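PDB 2HYT: TetR-family transcriptional regulator from Pectobacterium atrosepticum, which probably binds cis-regulatory DNA through an N-terminal helix-turn-helix domain and so controls transcription, as TetR-family regulators do. Local coordinates for residues A[65-70]-A[107-112]. Numbering follows the deposited sequence.
Sequences EQIDAE and RIVLRD
I67 reaches across from helix 56-81 and meets two neighbours on helix 103-117, I108 and V109, with a different branch for each. The contact is wholly apolar, and no hydrogen bond joins the two segments. R107 opens the second segment and makes no contact across; its carbonyl O serves the helix's own backbone. R107 O accepts from R111 N and, at 2.8 Å, from D112 N. The bond from D112 N, five residues on, is that of a wider pi-type turn. I108 comes next. I108 CG2 lies 3.8 Å from I67 CD1, and the two side chains run roughly perpendicular. CG1 of I67 stands anti to its own carbonyl carbon (chi1 -65°), and the chain beyond it is extended (chi2 173°), which carries CD1 out to I108. The CG1-CD1 arm of I108 runs away from I67 while CG2 meets it, and the I108 side chain also packs on F25 and Y30.

The fold here is the all-helical TetR architecture. Helix 56-81 follows directly on the predicted helix-turn-helix, and helix 103-117 belongs to the C-terminal domain. I67 also touches R22 of helix 7-28, as I108 touches F25, consistent with a place near the junction of the predicted DNA-binding domain and the C-terminal domain.

V109 takes the other branch of I67. The two CG2 methyls, of V109 and of I67, approach to 3.8 Å, and the side chains lie antiparallel, side by side. The CA atoms of I67 and V109 are 8.2 Å apart, the closest such pair between the segments. L110 packs instead on helix 150-170.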
loop_
_atom_site.group_PDB
_atom_site.type_symbol
_atom_site.label_atom_id
_atom_site.label_comp_id
_atom_site.label_asym_id
_atom_site.label_seq_id
_atom_site.Cartn_x
_atom_site.Cartn_y
_atom_site.Cartn_z
ATOM N N GLU A 65 11.079 8.447 -8.650
ATOM C CA GLU A 65 11.031 9.768 -8.038
ATOM C C GLU A 65 10.601 10.845 -9.049
ATOM O O GLU A 65 9.764 11.703 -8.733
ATOM C CB GLU A 65 12.363 10.110 -7.400
ATOM C CG GLU A 65 12.447 11.515 -6.842
ATOM C CD GLU A 65 13.795 11.825 -6.215
ATOM O OE1 GLU A 65 14.847 11.409 -6.770
ATOM O OE2 GLU A 65 13.800 12.546 -5.196
ATOM N N GLN A 66 11.157 10.809 -10.268
ATOM C CA GLN A 66 10.804 11.791 -11.293
ATOM C C GLN A 66 9.365 11.622 -11.736
ATOM O O GLN A 66 8.628 12.590 -11.859
ATOM C CB GLN A 66 11.650 11.635 -12.536
ATOM C CG GLN A 66 12.927 12.370 -12.565
ATOM C CD GLN A 66 13.446 12.467 -13.987
ATOM O OE1 GLN A 66 13.140 11.622 -14.833
ATOM N NE2 GLN A 66 14.186 13.520 -14.272
ATOM N N ILE A 67 8.990 10.387 -12.008
ATOM C CA ILE A 67 7.629 10.088 -12.382
ATOM C C ILE A 67 6.648 10.549 -11.295
ATOM O O ILE A 67 5.633 11.174 -11.620
ATOM C CB ILE A 67 7.424 8.599 -12.676
ATOM C CG1 ILE A 67 8.238 8.189 -13.903
ATOM C CG2 ILE A 67 5.964 8.307 -12.949
ATOM C CD1 ILE A 67 8.244 6.644 -14.211
ATOM N N ASP A 68 6.949 10.283 -10.040
ATOM C CA ASP A 68 6.098 10.684 -8.912
ATOM C C ASP A 68 5.871 12.195 -8.916
ATOM O O ASP A 68 4.740 12.668 -8.723
ATOM C CB ASP A 68 6.764 10.304 -7.596
ATOM C CG ASP A 68 6.626 8.817 -7.249
ATOM O OD1 ASP A 68 5.916 8.072 -7.943
ATOM O OD2 ASP A 68 7.265 8.417 -6.252
ATOM N N ALA A 69 6.954 12.944 -9.106
ATOM C CA ALA A 69 6.873 14.404 -9.140
ATOM C C ALA A 69 5.976 14.907 -10.247
ATOM O O ALA A 69 5.189 15.831 -10.049
ATOM C CB ALA A 69 8.279 15.044 -9.220
ATOM N N GLU A 70 6.092 14.279 -11.416
ATOM C CA GLU A 70 5.240 14.592 -12.554
ATOM C C GLU A 70 3.783 14.284 -12.263
ATOM O O GLU A 70 2.910 15.076 -12.594
ATOM C CB GLU A 70 5.717 13.840 -13.781
ATOM C CG GLU A 70 7.095 14.410 -14.236
ATOM C CD GLU A 70 7.742 13.641 -15.370
ATOM O OE1 GLU A 70 7.060 12.827 -16.013
ATOM O OE2 GLU A 70 8.964 13.817 -15.590
ATOM N N ARG A 107 3.692 0.271 -16.107
ATOM C CA ARG A 107 4.800 -0.663 -16.123
ATOM C C ARG A 107 5.828 -0.315 -15.073
ATOM O O ARG A 107 6.056 -1.098 -14.147
ATOM C CB ARG A 107 5.400 -0.677 -17.506
ATOM C CG ARG A 107 4.499 -1.450 -18.488
ATOM C CD ARG A 107 5.233 -1.710 -19.797
ATOM N NE ARG A 107 5.367 -0.493 -20.573
ATOM C CZ ARG A 107 6.174 -0.325 -21.625
ATOM N NH1 ARG A 107 6.984 -1.296 -22.037
ATOM N NH2 ARG A 107 6.168 0.844 -22.268
ATOM N N ILE A 108 6.401 0.888 -15.181
ATOM C CA ILE A 108 7.523 1.272 -14.307
ATOM C C ILE A 108 7.124 1.374 -12.821
ATOM O O ILE A 108 7.815 0.861 -11.946
ATOM C CB ILE A 108 8.153 2.592 -14.753
ATOM C CG1 ILE A 108 8.735 2.442 -16.169
ATOM C CG2 ILE A 108 9.229 3.044 -13.728
ATOM C CD1 ILE A 108 9.855 1.413 -16.245
ATOM N N VAL A 109 5.996 2.034 -12.543
ATOM C CA VAL A 109 5.565 2.285 -11.169
ATOM C C VAL A 109 4.759 1.097 -10.640
ATOM O O VAL A 109 5.051 0.566 -9.598
ATOM C CB VAL A 109 4.753 3.589 -11.059
ATOM C CG1 VAL A 109 4.149 3.794 -9.642
ATOM C CG2 VAL A 109 5.574 4.794 -11.496
ATOM N N LEU A 110 3.717 0.675 -11.362
ATOM C CA LEU A 110 2.751 -0.263 -10.779
ATOM C C LEU A 110 3.090 -1.720 -10.932
ATOM O O LEU A 110 2.449 -2.582 -10.293
ATOM C CB LEU A 110 1.346 0.060 -11.325
ATOM C CG LEU A 110 0.797 1.456 -11.030
ATOM C CD1 LEU A 110 -0.481 1.663 -11.832
ATOM C CD2 LEU A 110 0.521 1.667 -9.535
ATOM N N ARG A 111 4.096 -2.023 -11.758
ATOM C CA ARG A 111 4.581 -3.392 -11.953
ATOM C C ARG A 111 6.050 -3.492 -11.459
ATOM O O ARG A 111 6.380 -4.219 -10.512
ATOM C CB ARG A 111 4.402 -3.805 -13.409
ATOM C CG ARG A 111 2.918 -3.993 -13.755
ATOM C CD ARG A 111 2.775 -4.442 -15.168
ATOM N NE ARG A 111 1.374 -4.498 -15.568
ATOM C CZ ARG A 111 0.957 -4.641 -16.822
ATOM N NH1 ARG A 111 1.828 -4.791 -17.818
ATOM N NH2 ARG A 111 -0.344 -4.638 -17.081
ATOM N N ASP A 112 6.937 -2.725 -12.084
ATOM C CA ASP A 112 8.369 -2.877 -11.819
ATOM C C ASP A 112 8.736 -2.394 -10.421
ATOM O O ASP A 112 9.345 -3.139 -9.657
ATOM C CB ASP A 112 9.188 -2.122 -12.870
ATOM C CG ASP A 112 8.993 -2.668 -14.259
ATOM O OD1 ASP A 112 8.932 -3.894 -14.443
ATOM O OD2 ASP A 112 8.944 -1.858 -15.187
#